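Long-range contacts in uncharacterized protein (PDB 2QDR), which is of unknown function but adopts a double-stranded beta-helix (cupin) fold and may be a dioxygenase: residues A[102-108]-A[142-148]; A[129-135]-A[184-190]; A[157-161]-A[281-285]. Residues are numbered along the deposited sequence.

Contact 1 (A[102-108]-A[142-148]); sequences FEAPSGI and RIGSWKV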
loop_
_atom_site.group_PDB
_atom_site.type_symbol
_atom_site.label_atom_id
_atom_site.label_comp_id
_atom_site.label_asym_id
_atom_site.label_seq_id
_atom_site.Cartn_x
_atom_site.Cartn_y
_atom_site.Cartn_z
ATOM N N PHE A 102 -42.458 -1.010 29.701
ATOM C CA PHE A 102 -42.977 -1.175 28.340
ATOM C C PHE A 102 -42.743 -2.606 27.889
ATOM O O PHE A 102 -41.662 -3.151 28.092
ATOM C CB PHE A 102 -42.324 -0.195 27.367
ATOM C CG PHE A 102 -42.835 -0.300 25.955
ATOM C CD1 PHE A 102 -43.963 0.406 25.556
ATOM C CD2 PHE A 102 -42.177 -1.087 25.015
ATOM C CE1 PHE A 102 -44.441 0.316 24.256
ATOM C CE2 PHE A 102 -42.645 -1.181 23.712
ATOM C CZ PHE A 102 -43.783 -0.475 23.332
ATOM N N GLU A 103 -43.776 -3.205 27.301
ATOM C CA GLU A 103 -43.719 -4.580 26.834
ATOM C C GLU A 103 -44.753 -4.720 25.717
ATOM O O GLU A 103 -45.930 -4.427 25.929
ATOM C CB GLU A 103 -43.957 -5.530 28.002
ATOM C CG GLU A 103 -43.781 -6.996 27.667
ATOM C CD GLU A 103 -43.764 -7.891 28.903
ATOM O OE1 GLU A 103 -44.050 -7.410 30.022
ATOM O OE2 GLU A 103 -43.453 -9.090 28.749
ATOM N N ALA A 104 -44.289 -5.113 24.530
ATOM C CA ALA A 104 -45.134 -5.275 23.350
ATOM C C ALA A 104 -45.068 -6.709 22.815
ATOM O O ALA A 104 -44.066 -7.412 23.027
ATOM C CB ALA A 104 -44.722 -4.278 22.271
ATOM N N PRO A 105 -46.128 -7.141 22.101
ATOM C CA PRO A 105 -46.166 -8.488 21.565
ATOM C C PRO A 105 -45.403 -8.596 20.256
ATOM O O PRO A 105 -44.991 -7.586 19.676
ATOM C CB PRO A 105 -47.655 -8.710 21.325
ATOM C CG PRO A 105 -48.147 -7.378 20.936
ATOM C CD PRO A 105 -47.342 -6.390 21.725
ATOM N N SER A 106 -45.231 -9.838 19.815
ATOM C CA SER A 106 -44.556 -10.157 18.578
ATOM C C SER A 106 -45.485 -9.836 17.422
ATOM O O SER A 106 -46.702 -9.736 17.605
ATOM C CB SER A 106 -44.196 -11.640 18.551
ATOM O OG SER A 106 -45.364 -12.442 18.664
ATOM N N GLY A 107 -44.908 -9.701 16.235
ATOM C CA GLY A 107 -45.671 -9.405 15.029
ATOM C C GLY A 107 -44.808 -8.765 13.981
ATOM O O GLY A 107 -43.583 -8.839 14.057
ATOM N N ILE A 108 -45.459 -8.151 13.000
ATOM C CA ILE A 108 -44.778 -7.463 11.904
ATOM C C ILE A 108 -45.239 -6.028 11.870
ATOM O O ILE A 108 -46.119 -5.635 12.642
ATOM C CB ILE A 108 -45.056 -8.126 10.517
ATOM C CG1 ILE A 108 -46.554 -8.082 10.137
ATOM C CG2 ILE A 108 -44.547 -9.548 10.516
ATOM C CD1 ILE A 108 -46.867 -8.659 8.765
ATOM N N ARG A 142 -40.940 -10.619 10.859
ATOM C CA ARG A 142 -41.457 -10.813 12.212
ATOM C C ARG A 142 -40.408 -10.599 13.288
ATOM O O ARG A 142 -39.284 -11.077 13.184
ATOM C CB ARG A 142 -42.034 -12.220 12.396
ATOM C CG ARG A 142 -42.657 -12.498 13.771
ATOM C CD ARG A 142 -43.158 -13.920 13.833
ATOM N NE ARG A 142 -43.694 -14.261 15.155
ATOM C CZ ARG A 142 -42.963 -14.579 16.227
ATOM N NH1 ARG A 142 -41.623 -14.585 16.200
ATOM N NH2 ARG A 142 -43.588 -14.865 17.363
ATOM N N ILE A 143 -40.838 -9.912 14.341
ATOM C CA ILE A 143 -40.049 -9.597 15.509
ATOM C C ILE A 143 -40.763 -10.273 16.638
ATOM O O ILE A 143 -41.987 -10.328 16.625
ATOM C CB ILE A 143 -40.015 -8.084 15.796
ATOM C CG1 ILE A 143 -39.430 -7.313 14.609
ATOM C CG2 ILE A 143 -39.221 -7.758 17.077
ATOM C CD1 ILE A 143 -37.992 -7.680 14.251
ATOM N N GLY A 144 -40.020 -10.791 17.613
ATOM C CA GLY A 144 -40.623 -11.446 18.773
ATOM C C GLY A 144 -41.110 -10.390 19.762
ATOM O O GLY A 144 -41.126 -9.195 19.436
ATOM N N SER A 145 -41.521 -10.822 20.961
ATOM C CA SER A 145 -41.971 -9.894 22.005
ATOM C C SER A 145 -40.818 -8.950 22.318
ATOM O O SER A 145 -39.665 -9.390 22.381
ATOM C CB SER A 145 -42.357 -10.592 23.318
ATOM O OG SER A 145 -43.388 -11.547 23.173
ATOM N N TRP A 146 -41.122 -7.670 22.514
ATOM C CA TRP A 146 -40.077 -6.687 22.805
ATOM C C TRP A 146 -40.434 -5.829 24.027
ATOM O O TRP A 146 -41.607 -5.607 24.305
ATOM C CB TRP A 146 -39.711 -5.893 21.525
ATOM C CG TRP A 146 -40.795 -5.138 20.864
ATOM C CD1 TRP A 146 -41.862 -5.655 20.184
ATOM C CD2 TRP A 146 -40.862 -3.725 20.701
ATOM N NE1 TRP A 146 -42.632 -4.642 19.671
ATOM C CE2 TRP A 146 -42.033 -3.445 19.967
ATOM C CE3 TRP A 146 -40.065 -2.661 21.135
ATOM C CZ2 TRP A 146 -42.431 -2.139 19.660
ATOM C CZ3 TRP A 146 -40.453 -1.369 20.827
ATOM C CH2 TRP A 146 -41.629 -1.117 20.098
ATOM N N LYS A 147 -39.403 -5.398 24.758
ATOM C CA LYS A 147 -39.563 -4.638 26.004
ATOM C C LYS A 147 -38.389 -3.741 26.361
ATOM O O LYS A 147 -37.300 -3.884 25.803
ATOM C CB LYS A 147 -39.721 -5.629 27.169
ATOM C CG LYS A 147 -38.498 -6.561 27.362
ATOM C CD LYS A 147 -38.693 -7.580 28.451
ATOM C CE LYS A 147 -37.500 -8.524 28.486
ATOM N NZ LYS A 147 -37.628 -9.564 29.536
ATOM N N VAL A 148 -38.621 -2.850 27.326
ATOM C CA VAL A 148 -37.592 -1.946 27.821
ATOM C C VAL A 148 -36.878 -2.681 28.958
ATOM O O VAL A 148 -37.524 -3.327 29.777
ATOM C CB VAL A 148 -38.153 -0.581 28.275
ATOM C CG1 VAL A 148 -37.078 0.269 28.948
ATOM C CG2 VAL A 148 -38.726 0.179 27.088
#
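Two antiparallel backbone runs of the double-stranded beta-helix, or cupin, fold pair here along one edge of a four-stranded sheet. Backbone hydrogen bonds come in two groups. Ala104 and Trp146 form a hydrogen-bonded pair, Ala104 N to Trp146 O at 2.7 Å and Trp146 N to Ala104 O at 3.0 Å, and Val148 N reaches Phe102 O at 3.2 Å. Around Pro105 the bonding lapses, though Ser106 CA stays 4.1 Å from Gly144 CA, and resumes in a single bridge: Gly107 N to Ile143 O and Ile143 N to Gly107 O, both 3.0 Å. Gly107 has phi 157° and psi -163°, where a CB would jam against the preceding carbonyl.

The apolar contacts centre on the Trp146 indole. Phe102 turns its ring edge to the face of the six-membered ring, centroids 5.1 Å apart and planes at 61°, while Leu98 of the neighbouring strand 92-98 also touches Trp146. Over the five-membered ring sits a CH-pi contact, Ala104 CB lying 3.7 Å from the centroid, 25° off the normal.

Contact 2 (A[129-135]-A[184-190]); sequences LNKHSYS and IPALDSK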
loop_
_atom_site.group_PDB
_atom_site.type_symbol
_atom_site.label_atom_id
_atom_site.label_comp_id
_atom_site.label_asym_id
_atom_site.label_seq_id
_atom_site.Cartn_x
_atom_site.Cartn_y
_atom_site.Cartn_z
ATOM N N LEU A 129 -30.579 -4.413 22.743
ATOM C CA LEU A 129 -30.139 -3.259 21.983
ATOM C C LEU A 129 -29.886 -2.195 23.030
ATOM O O LEU A 129 -30.805 -1.472 23.412
ATOM C CB LEU A 129 -31.197 -2.806 20.988
ATOM C CG LEU A 129 -31.573 -3.702 19.819
ATOM C CD1 LEU A 129 -32.697 -3.059 19.033
ATOM C CD2 LEU A 129 -30.401 -3.914 18.928
ATOM N N ASN A 130 -28.654 -2.143 23.535
ATOM C CA ASN A 130 -28.261 -1.169 24.567
ATOM C C ASN A 130 -27.873 0.165 23.900
ATOM O O ASN A 130 -28.198 0.370 22.737
ATOM C CB ASN A 130 -27.162 -1.749 25.503
ATOM C CG ASN A 130 -25.808 -1.941 24.818
ATOM O OD1 ASN A 130 -25.711 -2.052 23.586
ATOM N ND2 ASN A 130 -24.750 -2.012 25.631
ATOM N N LYS A 131 -27.204 1.059 24.633
ATOM C CA LYS A 131 -26.778 2.366 24.121
ATOM C C LYS A 131 -26.100 2.290 22.740
ATOM O O LYS A 131 -25.139 1.548 22.552
ATOM C CB LYS A 131 -25.836 3.027 25.151
ATOM C CG LYS A 131 -25.297 4.402 24.770
ATOM C CD LYS A 131 -24.356 4.983 25.803
ATOM C CE LYS A 131 -23.834 6.335 25.344
ATOM N NZ LYS A 131 -22.796 6.862 26.259
ATOM N N HIS A 132 -26.644 3.034 21.781
ATOM C CA HIS A 132 -26.130 3.127 20.393
ATOM C C HIS A 132 -26.244 1.813 19.577
ATOM O O HIS A 132 -25.527 1.620 18.591
ATOM C CB HIS A 132 -24.697 3.705 20.401
ATOM C CG HIS A 132 -24.616 5.113 20.911
ATOM N ND1 HIS A 132 -23.715 6.023 20.409
ATOM C CD2 HIS A 132 -25.393 5.805 21.781
ATOM C CE1 HIS A 132 -23.868 7.180 21.030
ATOM N NE2 HIS A 132 -24.888 7.077 21.862
ATOM N N SER A 133 -27.153 0.924 19.982
ATOM C CA SER A 133 -27.389 -0.313 19.243
ATOM C C SER A 133 -28.389 0.068 18.147
ATOM O O SER A 133 -29.188 0.990 18.328
ATOM C CB SER A 133 -27.886 -1.435 20.136
ATOM O OG SER A 133 -26.892 -1.764 21.090
ATOM N N TYR A 134 -28.319 -0.633 17.023
ATOM C CA TYR A 134 -29.137 -0.363 15.852
ATOM C C TYR A 134 -29.804 -1.588 15.298
ATOM O O TYR A 134 -29.257 -2.684 15.385
ATOM C CB TYR A 134 -28.236 0.225 14.741
ATOM C CG TYR A 134 -28.888 0.379 13.378
ATOM C CD1 TYR A 134 -29.763 1.422 13.127
ATOM C CD2 TYR A 134 -28.627 -0.521 12.344
ATOM C CE1 TYR A 134 -30.385 1.559 11.905
ATOM C CE2 TYR A 134 -29.235 -0.385 11.107
ATOM C CZ TYR A 134 -30.118 0.660 10.892
ATOM O OH TYR A 134 -30.736 0.832 9.670
ATOM N N SER A 135 -30.977 -1.384 14.704
ATOM C CA SER A 135 -31.717 -2.449 14.048
ATOM C C SER A 135 -32.491 -1.909 12.858
ATOM O O SER A 135 -33.011 -0.792 12.919
ATOM C CB SER A 135 -32.708 -3.143 14.984
ATOM O OG SER A 135 -33.478 -4.094 14.249
ATOM N N ILE A 184 -31.445 -6.598 9.759
ATOM C CA ILE A 184 -30.314 -6.375 10.649
ATOM C C ILE A 184 -30.970 -6.440 12.022
ATOM O O ILE A 184 -31.466 -5.424 12.499
ATOM C CB ILE A 184 -29.607 -5.026 10.377
ATOM C CG1 ILE A 184 -29.122 -4.965 8.919
ATOM C CG2 ILE A 184 -28.423 -4.800 11.373
ATOM C CD1 ILE A 184 -28.498 -3.647 8.504
ATOM N N PRO A 185 -31.038 -7.643 12.639
ATOM C CA PRO A 185 -31.708 -7.752 13.957
ATOM C C PRO A 185 -31.119 -6.906 15.088
ATOM O O PRO A 185 -31.885 -6.301 15.836
ATOM C CB PRO A 185 -31.586 -9.253 14.305
ATOM C CG PRO A 185 -30.562 -9.798 13.400
ATOM C CD PRO A 185 -30.564 -8.959 12.166
ATOM N N ALA A 186 -29.796 -6.858 15.202
ATOM C CA ALA A 186 -29.154 -6.089 16.263
ATOM C C ALA A 186 -27.694 -5.838 15.944
ATOM O O ALA A 186 -26.941 -6.790 15.775
ATOM C CB ALA A 186 -29.276 -6.823 17.596
ATOM N N LEU A 187 -27.310 -4.563 15.874
ATOM C CA LEU A 187 -25.946 -4.156 15.571
ATOM C C LEU A 187 -25.482 -3.169 16.640
ATOM O O LEU A 187 -25.943 -2.037 16.676
ATOM C CB LEU A 187 -25.898 -3.559 14.165
ATOM C CG LEU A 187 -24.573 -3.246 13.468
ATOM C CD1 LEU A 187 -24.847 -2.811 12.025
ATOM C CD2 LEU A 187 -23.747 -2.183 14.177
ATOM N N ASP A 188 -24.590 -3.624 17.518
ATOM C CA ASP A 188 -24.027 -2.813 18.586
ATOM C C ASP A 188 -22.863 -2.014 17.958
ATOM O O ASP A 188 -21.723 -2.501 17.870
ATOM C CB ASP A 188 -23.587 -3.711 19.753
ATOM C CG ASP A 188 -23.061 -2.932 20.969
ATOM O OD1 ASP A 188 -22.882 -1.700 20.906
ATOM O OD2 ASP A 188 -22.820 -3.581 22.011
ATOM N N SER A 189 -23.157 -0.773 17.561
ATOM C CA SER A 189 -22.178 0.102 16.916
ATOM C C SER A 189 -20.929 0.321 17.752
ATOM O O SER A 189 -19.860 0.540 17.180
ATOM C CB SER A 189 -22.800 1.458 16.542
ATOM O OG SER A 189 -23.156 2.212 17.678
ATOM N N LYS A 190 -21.060 0.232 19.080
ATOM C CA LYS A 190 -19.921 0.404 19.992
ATOM C C LYS A 190 -18.824 -0.652 19.733
ATOM O O LYS A 190 -17.646 -0.340 19.804
ATOM C CB LYS A 190 -20.369 0.382 21.471
ATOM C CG LYS A 190 -21.440 1.430 21.837
ATOM C CD LYS A 190 -21.772 1.525 23.327
ATOM C CE LYS A 190 -22.244 0.208 23.927
ATOM N NZ LYS A 190 -23.387 -0.413 23.194
HETATM O O HOH W 1 -22.174 -2.955 24.472
#
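Look first at Lys190. Its chi1, chi3 and chi4 are all m, so the chain curls back and brings NZ under the type II turn Asn130 to Ser133. There NZ donates to Lys131 O at 2.7 Å and to Asn130 OD1 at 2.9 Å, and forms a salt bridge with Asp188 OD1 at 2.7 Å. Asn130, with chi1 p, swings its amide over to meet it; water 1 links Asn130 ND2 (3.0 Å) to Asp188 OD2 (2.6 Å). Ser133 N to Asn130 O (3.0 Å) closes the turn, Ser133 OG, chi1 m, donates to the same oxygen at 3.0 Å, and Ser189, chi1 p, sends OG to His132 O at 2.6 Å. Past the turn the strands run antiparallel: Tyr134 N to Leu187 O is 2.8 Å and Leu187 N to Tyr134 O 2.7 Å. On that pair's face, Tyr134 in the t rotamer has Ile184 CD1 at its ring edge, 4.2 Å from CE2, and its OH bonds to Glu114. Leu129 CD2 meets Ala186 CB at 3.4 Å. Strand 184-188 flanks strand 133-137 in the curled cupin sheet, with strand 113-117 on the latter's other side and strand 205-212 packing on Tyr134 and Leu187.

Contact 3 (A[157-161]-A[281-285]); sequences LWMEN and FFVRV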
loop_
_atom_site.group_PDB
_atom_site.type_symbol
_atom_site.label_atom_id
_atom_site.label_comp_id
_atom_site.label_asym_id
_atom_site.label_seq_id
_atom_site.Cartn_x
_atom_site.Cartn_y
_atom_site.Cartn_z
ATOM N N LEU A 157 -34.407 6.676 18.255
ATOM C CA LEU A 157 -34.689 7.362 17.004
ATOM C C LEU A 157 -35.562 6.360 16.260
ATOM O O LEU A 157 -35.067 5.331 15.810
ATOM C CB LEU A 157 -33.442 7.708 16.196
ATOM C CG LEU A 157 -32.475 8.723 16.807
ATOM C CD1 LEU A 157 -31.236 8.859 15.925
ATOM C CD2 LEU A 157 -33.140 10.078 17.015
ATOM N N TRP A 158 -36.860 6.643 16.187
ATOM C CA TRP A 158 -37.837 5.779 15.537
ATOM C C TRP A 158 -38.034 6.268 14.112
ATOM O O TRP A 158 -38.581 7.351 13.902
ATOM C CB TRP A 158 -39.139 5.826 16.323
ATOM C CG TRP A 158 -40.180 4.869 15.898
ATOM C CD1 TRP A 158 -41.153 5.066 14.959
ATOM C CD2 TRP A 158 -40.401 3.565 16.441
ATOM N NE1 TRP A 158 -41.955 3.950 14.874
ATOM C CE2 TRP A 158 -41.514 3.016 15.775
ATOM C CE3 TRP A 158 -39.762 2.805 17.428
ATOM C CZ2 TRP A 158 -41.999 1.733 16.054
ATOM C CZ3 TRP A 158 -40.247 1.533 17.711
ATOM C CH2 TRP A 158 -41.350 1.009 17.020
HETATM N N MSE A 159 -37.613 5.462 13.142
HETATM C CA MSE A 159 -37.669 5.824 11.715
HETATM C C MSE A 159 -38.576 4.947 10.843
HETATM O O MSE A 159 -38.188 3.865 10.428
HETATM C CB MSE A 159 -36.231 5.795 11.182
HETATM C CG MSE A 159 -35.382 6.922 11.738
HETATM SE SE MSE A 159 -33.481 6.679 11.587
HETATM C CE MSE A 159 -33.219 5.284 12.909
ATOM N N GLU A 160 -39.772 5.449 10.559
ATOM C CA GLU A 160 -40.771 4.769 9.731
ATOM C C GLU A 160 -40.491 5.176 8.287
ATOM O O GLU A 160 -40.622 6.347 7.978
ATOM C CB GLU A 160 -42.168 5.186 10.156
ATOM C CG GLU A 160 -42.465 4.965 11.651
ATOM C CD GLU A 160 -43.863 5.378 12.058
ATOM O OE1 GLU A 160 -44.681 5.764 11.190
ATOM O OE2 GLU A 160 -44.149 5.321 13.264
ATOM N N ASN A 161 -40.116 4.238 7.409
ATOM C CA ASN A 161 -39.735 4.568 6.015
ATOM C C ASN A 161 -40.650 4.176 4.857
ATOM O O ASN A 161 -40.580 4.798 3.797
ATOM C CB ASN A 161 -38.390 3.915 5.694
ATOM C CG ASN A 161 -37.285 4.308 6.640
ATOM O OD1 ASN A 161 -37.329 5.343 7.308
ATOM N ND2 ASN A 161 -36.255 3.484 6.673
ATOM N N PHE A 281 -22.009 11.688 15.595
ATOM C CA PHE A 281 -23.252 12.005 14.915
ATOM C C PHE A 281 -23.898 10.842 14.181
ATOM O O PHE A 281 -23.220 10.144 13.457
ATOM C CB PHE A 281 -22.954 13.051 13.841
ATOM C CG PHE A 281 -22.279 14.297 14.354
ATOM C CD1 PHE A 281 -20.891 14.387 14.394
ATOM C CD2 PHE A 281 -23.028 15.388 14.780
ATOM C CE1 PHE A 281 -20.273 15.524 14.869
ATOM C CE2 PHE A 281 -22.409 16.524 15.247
ATOM C CZ PHE A 281 -21.031 16.588 15.291
ATOM N N PHE A 282 -25.204 10.651 14.362
ATOM C CA PHE A 282 -25.963 9.624 13.656
ATOM C C PHE A 282 -26.370 10.305 12.365
ATOM O O PHE A 282 -26.978 11.375 12.419
ATOM C CB PHE A 282 -27.200 9.190 14.434
ATOM C CG PHE A 282 -28.083 8.206 13.704
ATOM C CD1 PHE A 282 -27.881 6.842 13.831
ATOM C CD2 PHE A 282 -29.153 8.648 12.921
ATOM C CE1 PHE A 282 -28.715 5.926 13.173
ATOM C CE2 PHE A 282 -29.991 7.738 12.267
ATOM C CZ PHE A 282 -29.766 6.377 12.389
ATOM N N VAL A 283 -26.021 9.722 11.220
ATOM C CA VAL A 283 -26.328 10.321 9.922
ATOM C C VAL A 283 -27.016 9.325 9.016
ATOM O O VAL A 283 -26.724 8.132 9.078
ATOM C CB VAL A 283 -25.044 10.803 9.218
ATOM C CG1 VAL A 283 -25.375 11.562 7.922
ATOM C CG2 VAL A 283 -24.237 11.682 10.150
ATOM N N ARG A 284 -27.897 9.828 8.156
ATOM C CA ARG A 284 -28.619 8.995 7.219
ATOM C C ARG A 284 -28.734 9.774 5.887
ATOM O O ARG A 284 -29.218 10.899 5.877
ATOM C CB ARG A 284 -29.937 8.599 7.878
ATOM C CG ARG A 284 -30.641 7.485 7.209
ATOM C CD ARG A 284 -31.578 6.721 8.139
ATOM N NE ARG A 284 -32.779 7.437 8.560
ATOM C CZ ARG A 284 -34.001 7.304 8.039
ATOM N NH1 ARG A 284 -34.261 6.477 7.032
ATOM N NH2 ARG A 284 -35.004 8.005 8.543
ATOM N N VAL A 285 -28.238 9.184 4.789
ATOM C CA VAL A 285 -28.192 9.800 3.441
ATOM C C VAL A 285 -28.746 8.861 2.376
ATOM O O VAL A 285 -28.364 7.701 2.351
ATOM C CB VAL A 285 -26.719 10.194 3.085
ATOM C CG1 VAL A 285 -26.593 10.759 1.679
ATOM C CG2 VAL A 285 -26.176 11.200 4.075
#
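Strands 157-160 and 281-285 run nearly parallel, 6° apart, but their axes come no closer than 11.6 Å, and the nearest CA atoms, of Leu157 and Phe282, are 9.6 Å apart. No backbone hydrogen bond spans such a gap, so side chains do all the bridging. Leu157 and Met159 of one strand, and Asn161 just past its end, point across to Phe282 and Arg284 of the other, as extended chain alternates. Leu157 CD1 sits over the Phe282 ring face in a CH-pi contact, 4.0 Å from the centroid. Met159, a selenomethionine, adds a Met-aromatic contact, SE 4.8 Å from the same centroid and oblique to the ring plane, with CE 3.7 Å from Phe282 CZ. The chain appears to hold two double-stranded beta-helix (cupin) domains, as in bicupins, and this contact, at the chain's centre, joins a sheet of one to a sheet of the other. Met159 CB lies over one face of the Arg284 guanidinium. Arg284 NH1 donates to Asn161 OD1 at 3.3 Å, but the stronger partners of this charge are acidic: salt bridges to Glu241 through NH2 and to Glu114 through NH1. Asn161 ND2 also donates to Glu114, so one carboxylate serves both residues.

From the N terminus, residues 102-108 come first, and contact 1 closes a loop when the chain returns at 142-148. Before that return it has passed through 129-135, whose partner, 184-190, comes only later, so contacts 1 and 2 cross. Contact 3 opens at 157-161, after contact 1 has closed but before contact 2 does, and waits for 281-285; it therefore follows contact 1 in series and crosses contact 2. Contact 1 joins strands at a sheet edge, contact 2 ties strands of the sheet of 133-137 and 154-160, and contact 3 links that sheet to the sheet of strand 279-285. Contacts 1 and 3 touch, Trp146 CH2 packing 3.8 Å from Trp158 CH2.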